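Local coordinates for protein AP endonuclease, family 2 (Brucella melitensis biovar Abortus, PDB 3NGF) that binds manganese in a TIM barrel and probably isomerises hydroxypyruvate, and may also have endonuclease activity, at residues P45-L57 against V95-C107. Numbering follows the deposited sequence. Where two conformers were deposited one is given.
Sequences PYDFDADVIAREL and VDIALHYALALDC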
# COMPACT_ATOMS: atom_id res chain seq x y z
N PRO A 45 8.69 -4.29 -7.64
CA PRO A 45 10.07 -4.81 -7.68
C PRO A 45 10.45 -5.51 -8.99
O PRO A 45 11.58 -6.00 -9.12
CB PRO A 45 10.05 -5.84 -6.57
CG PRO A 45 8.66 -6.38 -6.63
CD PRO A 45 7.77 -5.23 -6.98
N TYR A 46 9.54 -5.55 -9.96
CA TYR A 46 9.61 -6.54 -11.04
C TYR A 46 10.70 -6.27 -12.07
O TYR A 46 11.03 -7.18 -12.84
CB TYR A 46 8.23 -6.73 -11.70
CG TYR A 46 7.19 -7.06 -10.65
CD1 TYR A 46 7.25 -8.25 -9.95
CD2 TYR A 46 6.20 -6.16 -10.31
CE1 TYR A 46 6.37 -8.54 -8.97
CE2 TYR A 46 5.30 -6.45 -9.32
CZ TYR A 46 5.39 -7.63 -8.63
OH TYR A 46 4.50 -7.94 -7.62
N ASP A 47 11.25 -5.04 -12.10
CA ASP A 47 12.37 -4.72 -12.99
C ASP A 47 13.73 -5.06 -12.36
O ASP A 47 14.77 -4.82 -12.99
CB ASP A 47 12.34 -3.26 -13.45
CG ASP A 47 13.09 -3.03 -14.80
OD1 ASP A 47 12.97 -3.85 -15.76
OD2 ASP A 47 13.81 -2.00 -14.90
N PHE A 48 13.71 -5.64 -11.16
CA PHE A 48 14.92 -6.09 -10.45
C PHE A 48 14.83 -7.57 -10.07
O PHE A 48 13.73 -8.11 -9.90
CB PHE A 48 15.14 -5.21 -9.20
CG PHE A 48 15.29 -3.74 -9.51
CD1 PHE A 48 14.18 -2.89 -9.60
CD2 PHE A 48 16.57 -3.18 -9.70
CE1 PHE A 48 14.33 -1.54 -9.89
CE2 PHE A 48 16.74 -1.85 -9.98
CZ PHE A 48 15.63 -1.00 -10.09
N ASP A 49 15.99 -8.23 -9.98
CA ASP A 49 16.13 -9.63 -9.53
C ASP A 49 15.67 -9.72 -8.06
O ASP A 49 16.15 -8.98 -7.20
CB ASP A 49 17.59 -10.09 -9.70
CG ASP A 49 17.88 -11.52 -9.18
OD1 ASP A 49 16.96 -12.32 -8.84
OD2 ASP A 49 19.08 -11.88 -9.13
N ALA A 50 14.74 -10.64 -7.78
CA ALA A 50 14.30 -10.85 -6.40
C ALA A 50 15.46 -11.12 -5.45
O ALA A 50 15.43 -10.65 -4.31
CB ALA A 50 13.28 -11.99 -6.32
N ASP A 51 16.45 -11.91 -5.89
CA ASP A 51 17.58 -12.24 -5.04
C ASP A 51 18.37 -10.96 -4.61
O ASP A 51 18.92 -10.90 -3.51
CB ASP A 51 18.55 -13.20 -5.72
CG ASP A 51 18.04 -14.64 -5.81
OD1 ASP A 51 16.93 -14.97 -5.33
OD2 ASP A 51 18.83 -15.45 -6.36
N VAL A 52 18.47 -9.99 -5.52
CA VAL A 52 19.19 -8.75 -5.26
C VAL A 52 18.43 -7.94 -4.20
O VAL A 52 19.03 -7.48 -3.24
CB VAL A 52 19.42 -7.93 -6.57
CG1 VAL A 52 19.98 -6.52 -6.27
CG2 VAL A 52 20.31 -8.72 -7.53
N ILE A 53 17.12 -7.78 -4.38
CA ILE A 53 16.30 -7.08 -3.38
C ILE A 53 16.35 -7.80 -2.03
O ILE A 53 16.49 -7.16 -0.99
CB ILE A 53 14.82 -6.91 -3.82
CG1 ILE A 53 14.72 -5.97 -5.02
CG2 ILE A 53 13.99 -6.34 -2.67
CD1 ILE A 53 13.27 -5.89 -5.62
N ALA A 54 16.30 -9.14 -2.03
CA ALA A 54 16.42 -9.93 -0.77
C ALA A 54 17.74 -9.58 -0.04
O ALA A 54 17.75 -9.40 1.20
CB ALA A 54 16.37 -11.47 -1.06
N ARG A 55 18.82 -9.47 -0.80
CA ARG A 55 20.14 -9.14 -0.23
C ARG A 55 20.19 -7.70 0.26
O ARG A 55 20.78 -7.40 1.29
CB ARG A 55 21.27 -9.46 -1.22
CG ARG A 55 21.63 -10.96 -1.26
CD ARG A 55 22.89 -11.18 -2.09
NE ARG A 55 22.67 -10.96 -3.53
CZ ARG A 55 22.21 -11.86 -4.38
NH1 ARG A 55 22.03 -11.54 -5.66
NH2 ARG A 55 21.93 -13.09 -3.99
N GLU A 56 19.53 -6.78 -0.45
CA GLU A 56 19.39 -5.41 0.06
C GLU A 56 18.75 -5.38 1.45
O GLU A 56 19.22 -4.68 2.35
CB GLU A 56 18.54 -4.55 -0.87
CG GLU A 56 19.11 -4.18 -2.22
CD GLU A 56 20.31 -3.26 -2.18
OE1 GLU A 56 20.66 -2.69 -1.10
OE2 GLU A 56 20.90 -3.08 -3.27
N LEU A 57 17.65 -6.11 1.61
CA LEU A 57 16.94 -6.19 2.88
C LEU A 57 17.80 -6.79 3.99
O LEU A 57 17.85 -6.26 5.10
CB LEU A 57 15.67 -7.02 2.72
CG LEU A 57 14.60 -6.44 1.80
CD1 LEU A 57 13.50 -7.51 1.54
CD2 LEU A 57 14.00 -5.13 2.33
N VAL A 95 -0.37 -13.11 -10.04
CA VAL A 95 -0.28 -13.54 -8.65
C VAL A 95 0.93 -14.43 -8.40
O VAL A 95 1.59 -14.29 -7.37
CB VAL A 95 -1.57 -14.24 -8.17
CG1 VAL A 95 -1.39 -14.83 -6.72
CG2 VAL A 95 -2.71 -13.26 -8.21
N ASP A 96 1.21 -15.34 -9.34
CA ASP A 96 2.38 -16.22 -9.26
C ASP A 96 3.67 -15.41 -9.17
O ASP A 96 4.55 -15.71 -8.36
CB ASP A 96 2.45 -17.16 -10.47
CG ASP A 96 1.36 -18.21 -10.47
OD1 ASP A 96 0.99 -18.68 -9.38
OD2 ASP A 96 0.87 -18.59 -11.56
N ILE A 97 3.76 -14.39 -10.02
CA ILE A 97 4.92 -13.53 -10.11
C ILE A 97 5.08 -12.76 -8.80
O ILE A 97 6.16 -12.74 -8.22
CB ILE A 97 4.79 -12.53 -11.29
CG1 ILE A 97 4.82 -13.26 -12.64
CG2 ILE A 97 5.92 -11.50 -11.26
CD1 ILE A 97 4.61 -12.33 -13.84
N ALA A 98 3.98 -12.15 -8.32
CA ALA A 98 4.00 -11.46 -7.02
C ALA A 98 4.40 -12.38 -5.84
O ALA A 98 5.19 -11.97 -4.99
CB ALA A 98 2.63 -10.83 -6.75
N LEU A 99 3.89 -13.61 -5.84
CA LEU A 99 4.19 -14.62 -4.81
C LEU A 99 5.68 -14.98 -4.81
O LEU A 99 6.29 -15.04 -3.73
CB LEU A 99 3.31 -15.88 -4.98
CG LEU A 99 3.45 -17.03 -3.97
CD1 LEU A 99 3.30 -16.54 -2.52
CD2 LEU A 99 2.46 -18.19 -4.27
N HIS A 100 6.26 -15.18 -5.99
CA HIS A 100 7.71 -15.43 -6.12
C HIS A 100 8.53 -14.36 -5.40
O HIS A 100 9.40 -14.68 -4.59
CB HIS A 100 8.16 -15.54 -7.59
CG HIS A 100 9.65 -15.50 -7.76
ND1 HIS A 100 10.47 -16.55 -7.41
CD2 HIS A 100 10.47 -14.52 -8.22
CE1 HIS A 100 11.73 -16.23 -7.65
NE2 HIS A 100 11.76 -15.01 -8.15
N TYR A 101 8.21 -13.09 -5.67
CA TYR A 101 8.89 -12.01 -5.00
C TYR A 101 8.56 -11.92 -3.51
O TYR A 101 9.45 -11.68 -2.69
CB TYR A 101 8.56 -10.66 -5.67
CG TYR A 101 9.37 -10.39 -6.91
CD1 TYR A 101 9.06 -11.01 -8.12
CD2 TYR A 101 10.43 -9.49 -6.88
CE1 TYR A 101 9.79 -10.76 -9.25
CE2 TYR A 101 11.16 -9.22 -8.01
CZ TYR A 101 10.85 -9.86 -9.20
OH TYR A 101 11.59 -9.60 -10.32
N ALA A 102 7.30 -12.14 -3.15
CA ALA A 102 6.90 -12.10 -1.73
C ALA A 102 7.63 -13.15 -0.90
O ALA A 102 8.09 -12.86 0.19
CB ALA A 102 5.39 -12.27 -1.57
N LEU A 103 7.79 -14.36 -1.43
CA LEU A 103 8.54 -15.37 -0.70
C LEU A 103 10.03 -15.00 -0.60
O LEU A 103 10.63 -15.11 0.49
CB LEU A 103 8.31 -16.75 -1.33
CG LEU A 103 6.86 -17.26 -1.26
CD1 LEU A 103 6.66 -18.56 -2.07
CD2 LEU A 103 6.43 -17.48 0.20
N ALA A 104 10.63 -14.54 -1.69
CA ALA A 104 12.01 -14.08 -1.67
C ALA A 104 12.32 -12.98 -0.66
O ALA A 104 13.40 -12.96 -0.04
CB ALA A 104 12.49 -13.69 -3.08
N LEU A 105 11.38 -12.04 -0.52
CA LEU A 105 11.54 -10.90 0.36
C LEU A 105 10.91 -11.07 1.76
O LEU A 105 10.93 -10.13 2.56
CB LEU A 105 10.93 -9.65 -0.31
CG LEU A 105 11.38 -9.33 -1.73
CD1 LEU A 105 10.86 -7.95 -2.16
CD2 LEU A 105 12.86 -9.43 -1.91
N ASP A 106 10.40 -12.28 2.05
CA ASP A 106 9.63 -12.57 3.26
C ASP A 106 8.56 -11.48 3.55
O ASP A 106 8.43 -11.00 4.69
CB ASP A 106 10.59 -12.75 4.44
CG ASP A 106 9.91 -13.29 5.70
OD1 ASP A 106 8.88 -13.99 5.62
OD2 ASP A 106 10.44 -13.00 6.81
N CYS A 107 7.82 -11.10 2.52
CA CYS A 107 6.80 -10.05 2.62
C CYS A 107 5.46 -10.74 2.82
O CYS A 107 5.14 -11.69 2.08
CB CYS A 107 6.77 -9.20 1.37
SG CYS A 107 5.61 -7.81 1.45
O HOH W 1 14.46 -13.91 -9.10
O HOH W 2 13.30 -12.06 -9.85
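Tyr101 pushes its ring into the turn and first helical residues of 45-57, where the edge of Tyr46 points at one face and the methyl of Ala50 covers the other. The contact joins helices 50-59 and 88-104, successive outer helices of the (βα)8 TIM barrel, which flank strand 63-68; the axes of 50-57 and 95-104 cross at -31° and approach to 9.4 Å. Tyr46 meets Tyr101 edge-to-face, its CD1 reaching CE1 of Tyr101 at 3.6 Å with the ring planes at 77°. On this same face CB and CG of Pro45 pack against CD2 of Tyr101. CG of Tyr46 lies beside its backbone N (chi1 -54°), which turns the ring along helix 88-104, past CG2 of Ile97 and on to Ala98; its hydroxyl bonds to the carbonyl of Asn68. From the opposite face Ala50 makes a CH-pi contact, CB standing 4.1 Å from the centroid of the Tyr101 ring. Between these neighbours the Tyr101 hydroxyl donates a short hydrogen bond to Phe48 O (OH to O 2.6 Å), almost in line with the Phe48 C=O bond and close to the ring plane, tying the helix to the type I turn 45-48. One water accepts from Ala50 N and gives a weak bond to the same hydroxyl; another bridges Asp49 OD1, the N-cap acceptor for Asp51 N, to NE2 of His100. Further along, the helices come close through small residues, with CB of Ala50 3.7 Å from CB of Ala104. Beyond this point Leu105, the first residue to leave helical geometry, just before the Schellman C-prime residue Asp106, sends its side chain back across the interface. Its CB touches CD1 of Leu57, and its CD2 lies 3.5 Å from Ala54 N and presses tightly on Ile53, 3.4 Å from CG2.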